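Local coordinates for phosphoribosylaminoimidazole-succinocarboxamide synthase (Pyrococcus horikoshii, PDB 4O84), which catalyses the ATP-dependent joining of L-aspartate to a carboxylated aminoimidazole ribonucleotide, giving SAICAR in de novo purine biosynthesis, at residues I55-L60 with D190-D195; P87-V92 with K175-K180; K155-L160 with I169-F174. All blocks are in the same frame, centred on the assembly; numbering follows the deposited sequence.

Contact 1 (I55-L60 with D190-D195); sequences IFFKLL and DEISPD. With 5GP (guanosine-5'-monophosphate), chain J.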
loop_
_atom_site.group_PDB
_atom_site.type_symbol
_atom_site.label_atom_id
_atom_site.label_comp_id
_atom_site.label_asym_id
_atom_site.label_seq_id
_atom_site.Cartn_x
_atom_site.Cartn_y
_atom_site.Cartn_z
ATOM N N ILE A 55 -13.297 -6.424 -12.765
ATOM C CA ILE A 55 -12.001 -5.757 -12.680
ATOM C C ILE A 55 -11.340 -6.000 -11.314
ATOM O O ILE A 55 -10.193 -6.435 -11.239
ATOM C CB ILE A 55 -12.141 -4.241 -12.923
ATOM C CG1 ILE A 55 -12.610 -3.975 -14.355
ATOM C CG2 ILE A 55 -10.810 -3.544 -12.667
ATOM C CD1 ILE A 55 -13.092 -2.563 -14.609
ATOM N N PHE A 56 -12.071 -5.720 -10.239
ATOM C CA PHE A 56 -11.532 -5.871 -8.892
ATOM C C PHE A 56 -11.185 -7.318 -8.521
ATOM O O PHE A 56 -10.103 -7.562 -7.978
ATOM C CB PHE A 56 -12.470 -5.232 -7.853
ATOM C CG PHE A 56 -12.557 -3.721 -7.950
ATOM C CD1 PHE A 56 -11.408 -2.942 -8.068
ATOM C CD2 PHE A 56 -13.789 -3.079 -7.901
ATOM C CE1 PHE A 56 -11.493 -1.552 -8.141
ATOM C CE2 PHE A 56 -13.882 -1.689 -7.960
ATOM C CZ PHE A 56 -12.731 -0.922 -8.084
ATOM N N PHE A 57 -12.077 -8.271 -8.815
ATOM C CA PHE A 57 -11.794 -9.686 -8.523
ATOM C C PHE A 57 -10.544 -10.170 -9.271
ATOM O O PHE A 57 -9.670 -10.822 -8.698
ATOM C CB PHE A 57 -12.981 -10.600 -8.862
ATOM C CG PHE A 57 -14.115 -10.523 -7.882
ATOM C CD1 PHE A 57 -13.883 -10.568 -6.506
ATOM C CD2 PHE A 57 -15.436 -10.446 -8.337
ATOM C CE1 PHE A 57 -14.946 -10.492 -5.607
ATOM C CE2 PHE A 57 -16.498 -10.382 -7.442
ATOM C CZ PHE A 57 -16.256 -10.409 -6.078
ATOM N N LYS A 58 -10.457 -9.819 -10.541
ATOM C CA LYS A 58 -9.290 -10.187 -11.349
ATOM C C LYS A 58 -8.006 -9.536 -10.844
ATOM O O LYS A 58 -6.985 -10.198 -10.751
ATOM C CB LYS A 58 -9.540 -9.902 -12.838
ATOM C CG LYS A 58 -10.594 -10.847 -13.409
ATOM C CD LYS A 58 -11.056 -10.577 -14.840
ATOM C CE LYS A 58 -10.030 -9.996 -15.793
ATOM N NZ LYS A 58 -10.562 -10.104 -17.190
ATOM N N LEU A 59 -8.066 -8.261 -10.479
ATOM C CA LEU A 59 -6.902 -7.605 -9.869
ATOM C C LEU A 59 -6.427 -8.348 -8.602
ATOM O O LEU A 59 -5.227 -8.580 -8.418
ATOM C CB LEU A 59 -7.204 -6.138 -9.539
ATOM C CG LEU A 59 -6.106 -5.378 -8.773
ATOM C CD1 LEU A 59 -4.870 -5.177 -9.647
ATOM C CD2 LEU A 59 -6.618 -4.039 -8.235
ATOM N N LEU A 60 -7.382 -8.704 -7.743
ATOM C CA LEU A 60 -7.093 -9.412 -6.495
ATOM C C LEU A 60 -6.517 -10.810 -6.707
ATOM O O LEU A 60 -5.556 -11.198 -6.042
ATOM C CB LEU A 60 -8.353 -9.481 -5.625
ATOM C CG LEU A 60 -8.831 -8.114 -5.125
ATOM C CD1 LEU A 60 -10.212 -8.218 -4.473
ATOM C CD2 LEU A 60 -7.785 -7.537 -4.177
ATOM N N ASP A 190 -19.512 -12.331 -2.776
ATOM C CA ASP A 190 -20.394 -11.177 -3.013
ATOM C C ASP A 190 -19.873 -10.309 -4.167
ATOM O O ASP A 190 -19.553 -10.850 -5.216
ATOM C CB ASP A 190 -20.648 -10.382 -1.726
ATOM C CG ASP A 190 -21.838 -9.439 -1.839
ATOM O OD1 ASP A 190 -21.647 -8.228 -1.669
ATOM O OD2 ASP A 190 -22.959 -9.893 -2.098
ATOM N N GLU A 191 -19.788 -8.987 -3.976
ATOM C CA GLU A 191 -19.385 -8.073 -5.053
ATOM C C GLU A 191 -18.355 -7.072 -4.534
ATOM O O GLU A 191 -18.143 -6.964 -3.340
ATOM C CB GLU A 191 -20.601 -7.313 -5.613
ATOM C CG GLU A 191 -21.076 -6.172 -4.718
ATOM C CD GLU A 191 -22.335 -5.509 -5.213
ATOM O OE1 GLU A 191 -22.272 -4.753 -6.210
ATOM O OE2 GLU A 191 -23.398 -5.735 -4.597
ATOM N N ILE A 192 -17.715 -6.349 -5.447
ATOM C CA ILE A 192 -16.891 -5.207 -5.086
ATOM C C ILE A 192 -17.218 -4.079 -6.064
ATOM O O ILE A 192 -16.771 -4.065 -7.224
ATOM C CB ILE A 192 -15.374 -5.531 -5.059
ATOM C CG1 ILE A 192 -15.074 -6.740 -4.173
ATOM C CG2 ILE A 192 -14.578 -4.323 -4.589
ATOM C CD1 ILE A 192 -13.692 -7.313 -4.375
ATOM N N SER A 193 -18.026 -3.137 -5.580
ATOM C CA SER A 193 -18.525 -2.066 -6.432
ATOM C C SER A 193 -18.817 -0.802 -5.635
ATOM O O SER A 193 -18.755 -0.811 -4.400
ATOM C CB SER A 193 -19.769 -2.541 -7.213
ATOM O OG SER A 193 -20.878 -2.754 -6.364
ATOM N N PRO A 194 -19.135 0.304 -6.341
ATOM C CA PRO A 194 -19.523 1.531 -5.648
ATOM C C PRO A 194 -20.794 1.338 -4.803
ATOM O O PRO A 194 -21.122 2.203 -4.000
ATOM C CB PRO A 194 -19.749 2.553 -6.798
ATOM C CG PRO A 194 -19.051 1.971 -7.990
ATOM C CD PRO A 194 -19.084 0.475 -7.813
ATOM N N ASP A 195 -21.493 0.213 -4.972
ATOM C CA ASP A 195 -22.572 -0.149 -4.058
ATOM C C ASP A 195 -22.056 -0.540 -2.662
ATOM O O ASP A 195 -22.716 -0.260 -1.639
ATOM C CB ASP A 195 -23.424 -1.291 -4.630
ATOM C CG ASP A 195 -24.629 -0.794 -5.426
ATOM O OD1 ASP A 195 -25.560 -1.606 -5.624
ATOM O OD2 ASP A 195 -24.646 0.389 -5.860
HETATM P P 5GP J . -21.378 2.084 7.383
HETATM O O1P 5GP J . -20.534 3.314 7.645
HETATM O O2P 5GP J . -22.775 2.446 6.944
HETATM O O3P 5GP J . -21.276 1.041 8.472
HETATM O "O5'" 5GP J . -20.765 1.270 6.109
HETATM C "C5'" 5GP J . -19.374 0.944 5.924
HETATM C "C4'" 5GP J . -19.018 0.512 4.486
HETATM O "O4'" 5GP J . -19.491 -0.802 4.199
HETATM C "C3'" 5GP J . -19.614 1.381 3.377
HETATM O "O3'" 5GP J . -18.722 1.359 2.249
HETATM C "C2'" 5GP J . -20.897 0.684 2.991
HETATM O "O2'" 5GP J . -21.279 0.963 1.634
HETATM C "C1'" 5GP J . -20.522 -0.777 3.206
HETATM N N9 5GP J . -21.701 -1.545 3.659
HETATM C C8 5GP J . -21.973 -1.909 4.929
HETATM N N7 5GP J . -23.133 -2.611 4.990
HETATM C C5 5GP J . -23.632 -2.692 3.749
HETATM C C6 5GP J . -24.826 -3.299 3.111
HETATM O O6 5GP J . -25.664 -3.912 3.799
HETATM N N1 5GP J . -24.970 -3.169 1.777
HETATM C C2 5GP J . -24.072 -2.517 1.007
HETATM N N2 5GP J . -24.310 -2.433 -0.335
HETATM N N3 5GP J . -22.946 -1.937 1.531
HETATM C C4 5GP J . -22.680 -1.993 2.864
#

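Contact 2 (P87-V92 with K175-K180); sequences PLEVVV and KLEFGK. With CD (cadmium ion), chain I; 5GP (guanosine-5'-monophosphate), chain J.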
loop_
_atom_site.group_PDB
_atom_site.type_symbol
_atom_site.label_atom_id
_atom_site.label_comp_id
_atom_site.label_asym_id
_atom_site.label_seq_id
_atom_site.Cartn_x
_atom_site.Cartn_y
_atom_site.Cartn_z
ATOM N N PRO A 87 -21.872 -16.068 7.679
ATOM C CA PRO A 87 -22.928 -15.064 7.959
ATOM C C PRO A 87 -22.360 -13.694 8.398
ATOM O O PRO A 87 -22.830 -13.101 9.367
ATOM C CB PRO A 87 -23.739 -15.704 9.090
ATOM C CG PRO A 87 -22.796 -16.665 9.757
ATOM C CD PRO A 87 -21.796 -17.112 8.717
ATOM N N LEU A 88 -21.367 -13.204 7.657
ATOM C CA LEU A 88 -20.644 -11.992 8.011
ATOM C C LEU A 88 -20.686 -10.921 6.946
ATOM O O LEU A 88 -20.751 -11.216 5.749
ATOM C CB LEU A 88 -19.172 -12.312 8.307
ATOM C CG LEU A 88 -18.875 -13.237 9.496
ATOM C CD1 LEU A 88 -17.386 -13.513 9.537
ATOM C CD2 LEU A 88 -19.354 -12.632 10.823
ATOM N N GLU A 89 -20.667 -9.677 7.407
ATOM C CA GLU A 89 -20.168 -8.555 6.621
ATOM C C GLU A 89 -18.880 -8.108 7.288
ATOM O O GLU A 89 -18.845 -7.845 8.481
ATOM C CB GLU A 89 -21.171 -7.413 6.561
ATOM C CG GLU A 89 -22.505 -7.836 5.980
ATOM C CD GLU A 89 -23.485 -6.689 5.782
ATOM O OE1 GLU A 89 -23.389 -5.660 6.485
ATOM O OE2 GLU A 89 -24.375 -6.839 4.925
ATOM N N VAL A 90 -17.804 -8.085 6.513
ATOM C CA VAL A 90 -16.501 -7.701 7.015
ATOM C C VAL A 90 -16.168 -6.348 6.401
ATOM O O VAL A 90 -16.018 -6.227 5.183
ATOM C CB VAL A 90 -15.437 -8.755 6.670
ATOM C CG1 VAL A 90 -14.084 -8.360 7.234
ATOM C CG2 VAL A 90 -15.865 -10.139 7.168
ATOM N N VAL A 91 -16.057 -5.336 7.257
ATOM C CA VAL A 91 -15.840 -3.974 6.822
ATOM C C VAL A 91 -14.437 -3.508 7.172
ATOM O O VAL A 91 -13.988 -3.639 8.320
ATOM C CB VAL A 91 -16.902 -2.997 7.400
ATOM C CG1 VAL A 91 -16.556 -1.546 7.061
ATOM C CG2 VAL A 91 -18.292 -3.332 6.864
ATOM N N VAL A 92 -13.743 -2.985 6.159
ATOM C CA VAL A 92 -12.422 -2.387 6.340
ATOM C C VAL A 92 -12.508 -0.872 6.127
ATOM O O VAL A 92 -13.060 -0.390 5.113
ATOM C CB VAL A 92 -11.367 -2.987 5.376
ATOM C CG1 VAL A 92 -9.978 -2.438 5.702
ATOM C CG2 VAL A 92 -11.350 -4.502 5.472
ATOM N N LYS A 175 -17.204 -3.100 2.266
ATOM C CA LYS A 175 -17.705 -4.331 2.861
ATOM C C LYS A 175 -17.356 -5.533 1.979
ATOM O O LYS A 175 -17.548 -5.502 0.775
ATOM C CB LYS A 175 -19.224 -4.271 3.046
ATOM C CG LYS A 175 -19.879 -5.614 3.424
ATOM C CD LYS A 175 -21.371 -5.679 3.102
ATOM C CE LYS A 175 -21.694 -5.645 1.607
ATOM N NZ LYS A 175 -21.789 -6.972 0.959
ATOM N N LEU A 176 -16.862 -6.587 2.613
ATOM C CA LEU A 176 -16.559 -7.853 1.958
ATOM C C LEU A 176 -17.408 -8.944 2.574
ATOM O O LEU A 176 -17.847 -8.841 3.740
ATOM C CB LEU A 176 -15.077 -8.219 2.122
ATOM C CG LEU A 176 -14.024 -7.291 1.507
ATOM C CD1 LEU A 176 -12.626 -7.816 1.774
ATOM C CD2 LEU A 176 -14.266 -7.107 0.000
ATOM N N GLU A 177 -17.645 -9.981 1.777
ATOM C CA GLU A 177 -18.224 -11.217 2.263
ATOM C C GLU A 177 -17.386 -12.399 1.773
ATOM O O GLU A 177 -16.670 -12.314 0.751
ATOM C CB GLU A 177 -19.684 -11.359 1.851
ATOM C CG GLU A 177 -20.546 -10.192 2.329
ATOM C CD GLU A 177 -22.025 -10.325 1.995
ATOM O OE1 GLU A 177 -22.535 -11.453 1.792
ATOM O OE2 GLU A 177 -22.694 -9.278 1.955
ATOM N N PHE A 178 -17.490 -13.485 2.526
ATOM C CA PHE A 178 -16.590 -14.612 2.414
ATOM C C PHE A 178 -17.385 -15.894 2.560
ATOM O O PHE A 178 -18.432 -15.935 3.246
ATOM C CB PHE A 178 -15.542 -14.576 3.536
ATOM C CG PHE A 178 -14.497 -13.511 3.374
ATOM C CD1 PHE A 178 -13.388 -13.714 2.558
ATOM C CD2 PHE A 178 -14.608 -12.308 4.061
ATOM C CE1 PHE A 178 -12.425 -12.726 2.420
ATOM C CE2 PHE A 178 -13.642 -11.315 3.927
ATOM C CZ PHE A 178 -12.547 -11.529 3.113
ATOM N N GLY A 179 -16.872 -16.938 1.919
ATOM C CA GLY A 179 -17.377 -18.274 2.095
ATOM C C GLY A 179 -16.296 -19.338 2.068
ATOM O O GLY A 179 -15.108 -19.066 1.825
ATOM N N LYS A 180 -16.732 -20.570 2.311
ATOM C CA LYS A 180 -15.843 -21.721 2.314
ATOM C C LYS A 180 -16.085 -22.585 1.092
ATOM O O LYS A 180 -17.230 -22.935 0.804
ATOM C CB LYS A 180 -16.045 -22.539 3.596
ATOM C CG LYS A 180 -14.802 -22.614 4.458
ATOM C CD LYS A 180 -15.090 -23.225 5.816
ATOM C CE LYS A 180 -13.805 -23.354 6.619
ATOM N NZ LYS A 180 -14.018 -23.971 7.962
HETATM CD CD CD I . -23.735 -3.424 7.082
HETATM P P 5GP J . -21.378 2.084 7.383
HETATM O O1P 5GP J . -20.534 3.314 7.645
HETATM O O2P 5GP J . -22.775 2.446 6.944
HETATM O O3P 5GP J . -21.276 1.041 8.472
HETATM O "O5'" 5GP J . -20.765 1.270 6.109
HETATM C "C5'" 5GP J . -19.374 0.944 5.924
HETATM C "C4'" 5GP J . -19.018 0.512 4.486
HETATM O "O4'" 5GP J . -19.491 -0.802 4.199
HETATM C "C3'" 5GP J . -19.614 1.381 3.377
HETATM O "O3'" 5GP J . -18.722 1.359 2.249
HETATM C "C2'" 5GP J . -20.897 0.684 2.991
HETATM O "O2'" 5GP J . -21.279 0.963 1.634
HETATM C "C1'" 5GP J . -20.522 -0.777 3.206
HETATM N N9 5GP J . -21.701 -1.545 3.659
HETATM C C8 5GP J . -21.973 -1.909 4.929
HETATM N N7 5GP J . -23.133 -2.611 4.990
HETATM C C5 5GP J . -23.632 -2.692 3.749
HETATM C C6 5GP J . -24.826 -3.299 3.111
HETATM O O6 5GP J . -25.664 -3.912 3.799
HETATM N N1 5GP J . -24.970 -3.169 1.777
HETATM C C2 5GP J . -24.072 -2.517 1.007
HETATM N N2 5GP J . -24.310 -2.433 -0.335
HETATM N N3 5GP J . -22.946 -1.937 1.531
HETATM C C4 5GP J . -22.680 -1.993 2.864
HETATM O O HOH W 1 -19.266 -13.286 4.791
#

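Contact 3 (K155-L160 with I169-F174); sequences KVNEIL and IILVDF. With CD (cadmium ion), chain C; 5GP (guanosine-5'-monophosphate), chain J.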
loop_
_atom_site.group_PDB
_atom_site.type_symbol
_atom_site.label_atom_id
_atom_site.label_comp_id
_atom_site.label_asym_id
_atom_site.label_seq_id
_atom_site.Cartn_x
_atom_site.Cartn_y
_atom_site.Cartn_z
ATOM N N LYS A 155 -5.317 -7.526 3.328
ATOM C CA LYS A 155 -4.514 -7.691 2.128
ATOM C C LYS A 155 -5.294 -7.114 0.944
ATOM O O LYS A 155 -4.770 -6.305 0.169
ATOM C CB LYS A 155 -4.225 -9.173 1.936
ATOM C CG LYS A 155 -3.140 -9.511 0.954
ATOM C CD LYS A 155 -2.697 -10.954 1.174
ATOM N N VAL A 156 -6.564 -7.504 0.850
ATOM C CA VAL A 156 -7.480 -6.946 -0.138
ATOM C C VAL A 156 -7.548 -5.427 0.005
ATOM O O VAL A 156 -7.448 -4.697 -1.003
ATOM C CB VAL A 156 -8.881 -7.561 -0.009
ATOM C CG1 VAL A 156 -9.906 -6.731 -0.782
ATOM C CG2 VAL A 156 -8.842 -9.007 -0.491
ATOM N N ASN A 157 -7.698 -4.950 1.246
ATOM C CA ASN A 157 -7.725 -3.511 1.477
ATOM C C ASN A 157 -6.526 -2.815 0.850
ATOM O O ASN A 157 -6.689 -1.813 0.149
ATOM C CB ASN A 157 -7.787 -3.160 2.966
ATOM C CG ASN A 157 -7.834 -1.656 3.201
ATOM O OD1 ASN A 157 -8.734 -0.981 2.693
ATOM N ND2 ASN A 157 -6.870 -1.122 3.978
ATOM N N GLU A 158 -5.332 -3.346 1.099
ATOM C CA GLU A 158 -4.125 -2.676 0.648
ATOM C C GLU A 158 -4.066 -2.618 -0.888
ATOM O O GLU A 158 -3.721 -1.587 -1.457
ATOM C CB GLU A 158 -2.855 -3.310 1.233
ATOM C CG GLU A 158 -1.701 -2.317 1.407
ATOM C CD GLU A 158 -2.057 -1.130 2.298
ATOM O OE1 GLU A 158 -2.856 -1.290 3.270
ATOM O OE2 GLU A 158 -1.558 -0.019 2.029
ATOM N N ILE A 159 -4.412 -3.721 -1.544
ATOM C CA ILE A 159 -4.369 -3.774 -3.011
ATOM C C ILE A 159 -5.360 -2.778 -3.623
ATOM O O ILE A 159 -5.004 -1.985 -4.482
ATOM C CB ILE A 159 -4.635 -5.200 -3.524
ATOM C CG1 ILE A 159 -3.579 -6.163 -2.957
ATOM C CG2 ILE A 159 -4.624 -5.233 -5.052
ATOM C CD1 ILE A 159 -4.002 -7.618 -2.980
ATOM N N LEU A 160 -6.592 -2.793 -3.141
ATOM C CA LEU A 160 -7.609 -1.896 -3.683
ATOM C C LEU A 160 -7.273 -0.432 -3.397
ATOM O O LEU A 160 -7.335 0.406 -4.313
ATOM C CB LEU A 160 -9.013 -2.277 -3.198
ATOM C CG LEU A 160 -9.551 -3.666 -3.619
ATOM C CD1 LEU A 160 -10.950 -3.867 -3.093
ATOM C CD2 LEU A 160 -9.543 -3.920 -5.117
ATOM N N ILE A 169 -8.466 8.282 -6.341
ATOM C CA ILE A 169 -9.639 7.793 -5.617
ATOM C C ILE A 169 -9.245 7.250 -4.231
ATOM O O ILE A 169 -8.416 6.361 -4.122
ATOM C CB ILE A 169 -10.390 6.682 -6.413
ATOM C CG1 ILE A 169 -10.850 7.197 -7.795
ATOM C CG2 ILE A 169 -11.583 6.169 -5.602
ATOM C CD1 ILE A 169 -11.255 6.100 -8.773
ATOM N N ILE A 170 -9.856 7.803 -3.185
ATOM C CA ILE A 170 -9.679 7.331 -1.818
ATOM C C ILE A 170 -10.619 6.156 -1.537
ATOM O O ILE A 170 -11.860 6.273 -1.625
ATOM C CB ILE A 170 -9.952 8.458 -0.793
ATOM C CG1 ILE A 170 -9.045 9.661 -1.071
ATOM C CG2 ILE A 170 -9.780 7.961 0.646
ATOM C CD1 ILE A 170 -9.599 10.956 -0.523
ATOM N N LEU A 171 -10.035 5.017 -1.207
ATOM C CA LEU A 171 -10.838 3.944 -0.656
ATOM C C LEU A 171 -11.118 4.294 0.806
ATOM O O LEU A 171 -10.268 4.093 1.664
ATOM C CB LEU A 171 -10.110 2.609 -0.766
ATOM C CG LEU A 171 -10.916 1.370 -0.315
ATOM C CD1 LEU A 171 -12.221 1.258 -1.079
ATOM C CD2 LEU A 171 -10.080 0.111 -0.513
ATOM N N VAL A 172 -12.289 4.869 1.067
ATOM C CA VAL A 172 -12.673 5.321 2.407
ATOM C C VAL A 172 -13.002 4.127 3.317
ATOM O O VAL A 172 -12.468 4.010 4.415
ATOM C CB VAL A 172 -13.849 6.335 2.329
ATOM C CG1 VAL A 172 -14.508 6.544 3.697
ATOM C CG2 VAL A 172 -13.344 7.658 1.745
ATOM N N ASP A 173 -13.867 3.239 2.841
ATOM C CA ASP A 173 -14.184 1.992 3.544
ATOM C C ASP A 173 -14.907 1.106 2.526
ATOM O O ASP A 173 -15.232 1.581 1.417
ATOM C CB ASP A 173 -15.026 2.227 4.821
ATOM C CG ASP A 173 -16.319 3.013 4.555
ATOM O OD1 ASP A 173 -17.013 2.737 3.568
ATOM O OD2 ASP A 173 -16.650 3.925 5.328
ATOM N N PHE A 174 -15.145 -0.157 2.888
ATOM C CA PHE A 174 -15.837 -1.107 2.023
ATOM C C PHE A 174 -16.227 -2.359 2.801
ATOM O O PHE A 174 -15.644 -2.633 3.852
ATOM C CB PHE A 174 -15.015 -1.453 0.759
ATOM C CG PHE A 174 -13.741 -2.231 1.013
ATOM C CD1 PHE A 174 -13.605 -3.538 0.541
ATOM C CD2 PHE A 174 -12.665 -1.657 1.679
ATOM C CE1 PHE A 174 -12.420 -4.262 0.748
ATOM C CE2 PHE A 174 -11.495 -2.380 1.895
ATOM C CZ PHE A 174 -11.372 -3.678 1.434
HETATM CD CD CD C . -0.190 0.535 0.367
HETATM P P 5GP J . -21.378 2.084 7.383
HETATM O O1P 5GP J . -20.534 3.314 7.645
HETATM O O2P 5GP J . -22.775 2.446 6.944
HETATM O O3P 5GP J . -21.276 1.041 8.472
HETATM O "O5'" 5GP J . -20.765 1.270 6.109
HETATM C "C5'" 5GP J . -19.374 0.944 5.924
HETATM C "C4'" 5GP J . -19.018 0.512 4.486
HETATM O "O4'" 5GP J . -19.491 -0.802 4.199
HETATM C "C3'" 5GP J . -19.614 1.381 3.377
HETATM O "O3'" 5GP J . -18.722 1.359 2.249
HETATM C "C2'" 5GP J . -20.897 0.684 2.991
HETATM O "O2'" 5GP J . -21.279 0.963 1.634
HETATM C "C1'" 5GP J . -20.522 -0.777 3.206
HETATM N N9 5GP J . -21.701 -1.545 3.659
HETATM C C8 5GP J . -21.973 -1.909 4.929
HETATM N N7 5GP J . -23.133 -2.611 4.990
HETATM C C5 5GP J . -23.632 -2.692 3.749
HETATM C C6 5GP J . -24.826 -3.299 3.111
HETATM O O6 5GP J . -25.664 -3.912 3.799
HETATM N N1 5GP J . -24.970 -3.169 1.777
HETATM C C2 5GP J . -24.072 -2.517 1.007
HETATM N N2 5GP J . -24.310 -2.433 -0.335
HETATM N N3 5GP J . -22.946 -1.937 1.531
HETATM C C4 5GP J . -22.680 -1.993 2.864
#

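Contact 1 (I55-L60 with D190-D195)
Ile192 turns its side chain into helix 45-62, and its two arms find different partners there. The longer arm is extended (chi2 165°), which carries CD1 to the helix, where it packs 3.6 Å from Phe57 CE1 and meets Leu60 CD1 tip to tip, also at 3.6 Å. The shorter arm goes to the neighbouring aromatic, Ile192 CG2 lying 3.6 Å from Phe56 CD2.

A second kind of contact pairs ring edges with main-chain oxygens. The O of Ile192 lies in the plane of the Phe56 ring, 3.2 Å from Phe56 CD2. Phe57 repeats the pattern one residue along the helix: its CZ is 3.4 Å from Asp190 O, again in the ring plane. Such edges carry a slight positive potential, so a carbonyl oxygen is well received there. With an alanine in place of Phe57, Asp190 O would probably lose the ring edge beside it, His68 its ring partner, and a gap would open beside Ile192 CD1.

In the fold, this is a helix packed on the irregular connection between strands 186-188 and 197-201, a connection that runs on to the bound GMP. Helix 143-165 adds Leu160 against Phe56 and Val156 against Leu60, while His68 meets the Phe57 ring with the planes at about 75°.

No hydrogen bond joins the two segments; their polar groups find partners around them. Ser53, earlier on the same helix, pairs its OG with Ile192 N. The CB of Asp190 points away from the helix, and its carboxylate forms salt bridges with Lys13 and Lys175; Asp195 is held by Lys45 and Tyr224. From the far end of the loop Asp195 O accepts a hydrogen bond from the guanine N2 of GMP at 3.0 Å (N-H...O 153°).

Contact 2 (P87-V92 with K175-K180)
Val90 and Leu176 form an antiparallel hydrogen-bonded pair: Val90 N reaches Leu176 O at 2.9 Å in an almost straight bond (173°), and Leu176 N returns to Val90 O at 2.7 Å. These bonds join strands 84-93 and 169-180, neighbours in one antiparallel sheet. One step along, Val91 faces Lys175 as the non-hydrogen-bonded pair. Toward the other end a water lies between the segments, 2.7 Å from Leu88 O and accepting from Phe178 N.

Beside the backbone, the aliphatic part of Lys175 crosses Glu89, with Lys175 CD 3.6 Å from Glu89 CD. Bends at its third and fourth torsions (chi3 66°, chi4 91°) bring Lys175 NZ to Glu177 OE2, a 2.7 Å salt bridge between two residues of 175-180. Glu89 OE1 instead ligates a cadmium ion at 2.3 Å, and the metal's bond to N7 of GMP ties the strand to the nucleotide.

Val91 CG2 rests on Lys175 CB, both close to the ribose O4'. On the opposite side of the sheet, Val90 CG2 meets the edge of the Phe178 ring, 4.0 Å from Phe178 CD2.

Glu89 OE2 and Glu177 OE2 are near neighbours of like charge; the lysine and the cadmium probably offset their repulsion.

Contact 3 (K155-L160 with I169-F174)
Phe174 presents the edge of its ring to helix 143-165, and Asn157 and Val156 meet it there. The amide of Asn157 is turned only 17° from the ring plane, and its OD1 stands 3.2 Å from Phe174 CE2, at the rim. Asn157 CB lies in that plane too, while Val156 CG1 approaches the edge at Phe174 CE1, 3.8 Å away. Leu160 CD1 comes to the same carbon obliquely. The ring reaches the helix with its CG set between the backbone N and the carbonyl carbon (chi1 67°).

Three residues earlier on the strand, Leu171 CD2 fits against Leu160 CB at 3.7 Å and also touches Asn157 OD1. The segments run nearly antiparallel, their axes 156° apart and 9.7 Å at closest approach, as a helix laid back over the strand that follows it in the chain.

Asp173, between the two inward-facing residues, points away from the helix; its OD1 accepts a 2.6 Å hydrogen bond from O3' of GMP. On the helix's outer side Glu158 OE2 binds a cadmium ion, shared with Asp162 and with Glu158 and Asp162 of the second subunit.

The buried amide oxygen of Asn157 thus has both an aromatic edge and a true donor, Asn94 ND2, and since that nitrogen also serves Leu171 O, one asparagine satisfies polar atoms of helix and strand alike.

How the contacts relate
The contacts lie close together, with centres 11 to 14 Å apart, and each also touches the bound GMP. In chain order helix 45-62 comes first, then strand 84-93, helix 143-165, strand 169-180 and finally the loop 190-195, so contact 1 spans contact 2, which in turn spans contact 3. Strand 169-180 serves both contact 2 and contact 3, pairing with strand 84-93 and receiving helix 143-165; a probable backbone hydrogen bond from Val92 N to Phe174 O carries the pairing from one to the other. Contact 1 joins contact 3 where Ile192 CG2 packs 4.0 Å from Leu160 CD1. Distant parts of the chain thus converge on one nucleotide pocket.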